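Local coordinates for chorismate mutase and shikimate 5-dehydrogenase fusion protein (Clostridium acetobutylicum, PDB 3FBT) that catalyses, through its shikimate dehydrogenase part, the NADP-linked interconversion of shikimate and 3-dehydroshikimate in aromatic amino acid biosynthesis, at the interface of chains A and B. Numbering follows the deposited sequence. Chains: chain A/B, chorismate mutase and shikimate 5-dehydrogenase fusion protein.

The interface of chains A and B. Residues chain A 56; chain B 41-43, 46, 50.
A:Ile56 turns its two branches towards different parts of chain B: with CG1 anti to the carbonyl carbon (chi1 -66°) and CG2 anti to the backbone N, the side chain forks as it packs between the B:Glu41–B:Pro43 stretch and the side chain of B:Lys46. The longer branch is extended (chi2 158°), which carries its terminal methyl CD1 to the aliphatic part of B:Lys46. There CD1 lies 3.6 Å from CG of B:Lys46, with CB of the same residue also near, the two side chains crossing at about a right angle. The lysine is bent at chi2 and again at chi4, and this fold brings its amino nitrogen NZ back to 4.1 Å from CD1 of A:Ile56. The terminal amino group (NZ) thus stays beside the methyl group while the methylenes supply the apolar surface.

The shorter branch meets the B:Glu41–B:Pro43 stretch. CG2 of A:Ile56 rests 3.6 Å from the backbone carbonyl O of B:Glu41, a van der Waals contact. The same methyl CG2 of A:Ile56 lies 4.0 Å from the ring carbon CD of B:Pro43. On the chain B side, the hydroxyl OG of B:Ser50 donates to the backbone O of B:Lys46 at 3.0 Å, tilted 32° from the carbonyl plane; this bond ties the short 3-10 turn to the following helix and may help to fix the backbone from which the B:Lys46 side chain projects.

As an example of a branched apolar side chain dividing its contacts, the contact is mainly van der Waals, with no polar pair between the chains. A:Ile56 ends helix 47-56, and its receptor comprises the end of strand 35-41, the following loop, 3-10 helix 44-46 and the start of the partner's helix 47-56. The two-fold axis of the homodimer repeats the contact with chains exchanged, within the substrate-binding domain; the centre of the contact lies about 13 Å from B:Lys69, the predicted proton acceptor.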
ATOM      1  N   ILE A  56      -8.628  -2.261  -7.396  1.00 44.23           N
ATOM      2  CA  ILE A  56      -9.047  -0.832  -7.410  1.00 45.54           C
ATOM      3  C   ILE A  56      -7.968   0.189  -7.058  1.00 44.78           C
ATOM      4  O   ILE A  56      -7.804   1.186  -7.722  1.00 45.44           O
ATOM      5  CB  ILE A  56     -10.318  -0.597  -6.605  1.00 45.35           C
ATOM      6  CG1 ILE A  56     -11.511  -1.316  -7.272  1.00 45.73           C
ATOM      7  CG2 ILE A  56     -10.623   0.873  -6.561  1.00 48.80           C
ATOM      8  CD1 ILE A  56     -12.659  -1.576  -6.283  1.00 42.27           C
TER
ATOM      9  N   GLU B  41      -7.801   6.297  -6.380  1.00 44.22           N
ATOM     10  CA  GLU B  41      -9.040   6.579  -7.108  1.00 47.39           C
ATOM     11  C   GLU B  41     -10.075   5.483  -6.819  1.00 48.48           C
ATOM     12  O   GLU B  41      -9.901   4.313  -7.160  1.00 49.28           O
ATOM     13  CB  GLU B  41      -8.773   6.832  -8.616  1.00 48.35           C
ATOM     14  CG  GLU B  41      -7.945   8.140  -8.843  1.00 53.54           C
ATOM     15  CD  GLU B  41      -7.949   8.685 -10.309  1.00 61.13           C
ATOM     16  OE1 GLU B  41      -7.342   8.045 -11.205  1.00 64.21           O
ATOM     17  OE2 GLU B  41      -8.508   9.790 -10.563  1.00 59.98           O
ATOM     18  N   VAL B  42     -11.145   5.850  -6.145  1.00 49.22           N
ATOM     19  CA  VAL B  42     -12.200   4.914  -5.806  1.00 51.13           C
ATOM     20  C   VAL B  42     -13.506   5.377  -6.484  1.00 52.74           C
ATOM     21  O   VAL B  42     -13.881   6.571  -6.393  1.00 52.15           O
ATOM     22  CB  VAL B  42     -12.400   4.845  -4.253  1.00 51.64           C
ATOM     23  CG1 VAL B  42     -13.513   3.883  -3.847  1.00 49.38           C
ATOM     24  CG2 VAL B  42     -11.070   4.462  -3.563  1.00 52.32           C
ATOM     25  N   PRO B  43     -14.172   4.458  -7.211  1.00 53.98           N
ATOM     26  CA  PRO B  43     -15.477   4.810  -7.792  1.00 55.25           C
ATOM     27  C   PRO B  43     -16.525   4.731  -6.717  1.00 56.78           C
ATOM     28  O   PRO B  43     -16.356   3.978  -5.739  1.00 57.46           O
ATOM     29  CB  PRO B  43     -15.720   3.698  -8.834  1.00 55.64           C
ATOM     30  CG  PRO B  43     -14.884   2.487  -8.283  1.00 55.74           C
ATOM     31  CD  PRO B  43     -13.633   3.181  -7.732  1.00 53.84           C
ATOM     32  N   LYS B  46     -17.860   1.617  -4.818  1.00 58.87           N
ATOM     33  CA  LYS B  46     -16.862   0.850  -4.084  1.00 57.49           C
ATOM     34  C   LYS B  46     -16.340   1.526  -2.807  1.00 56.39           C
ATOM     35  O   LYS B  46     -15.300   1.139  -2.287  1.00 55.33           O
ATOM     36  CB  LYS B  46     -15.709   0.549  -5.009  1.00 57.81           C
ATOM     37  CG  LYS B  46     -16.068  -0.528  -5.979  1.00 59.46           C
ATOM     38  CD  LYS B  46     -16.728  -1.696  -5.198  1.00 59.73           C
ATOM     39  CE  LYS B  46     -17.217  -2.790  -6.149  1.00 60.14           C
ATOM     40  NZ  LYS B  46     -16.411  -2.782  -7.408  1.00 61.21           N
ATOM     41  N   SER B  50     -13.851  -0.364  -0.298  1.00 50.64           N
ATOM     42  CA  SER B  50     -12.503   0.158  -0.194  1.00 50.00           C
ATOM     43  C   SER B  50     -12.146   0.432   1.270  1.00 49.32           C
ATOM     44  O   SER B  50     -11.188  -0.156   1.763  1.00 48.44           O
ATOM     45  CB  SER B  50     -12.311   1.431  -1.013  1.00 50.32           C
ATOM     46  OG  SER B  50     -12.299   1.124  -2.395  1.00 49.29           O
TER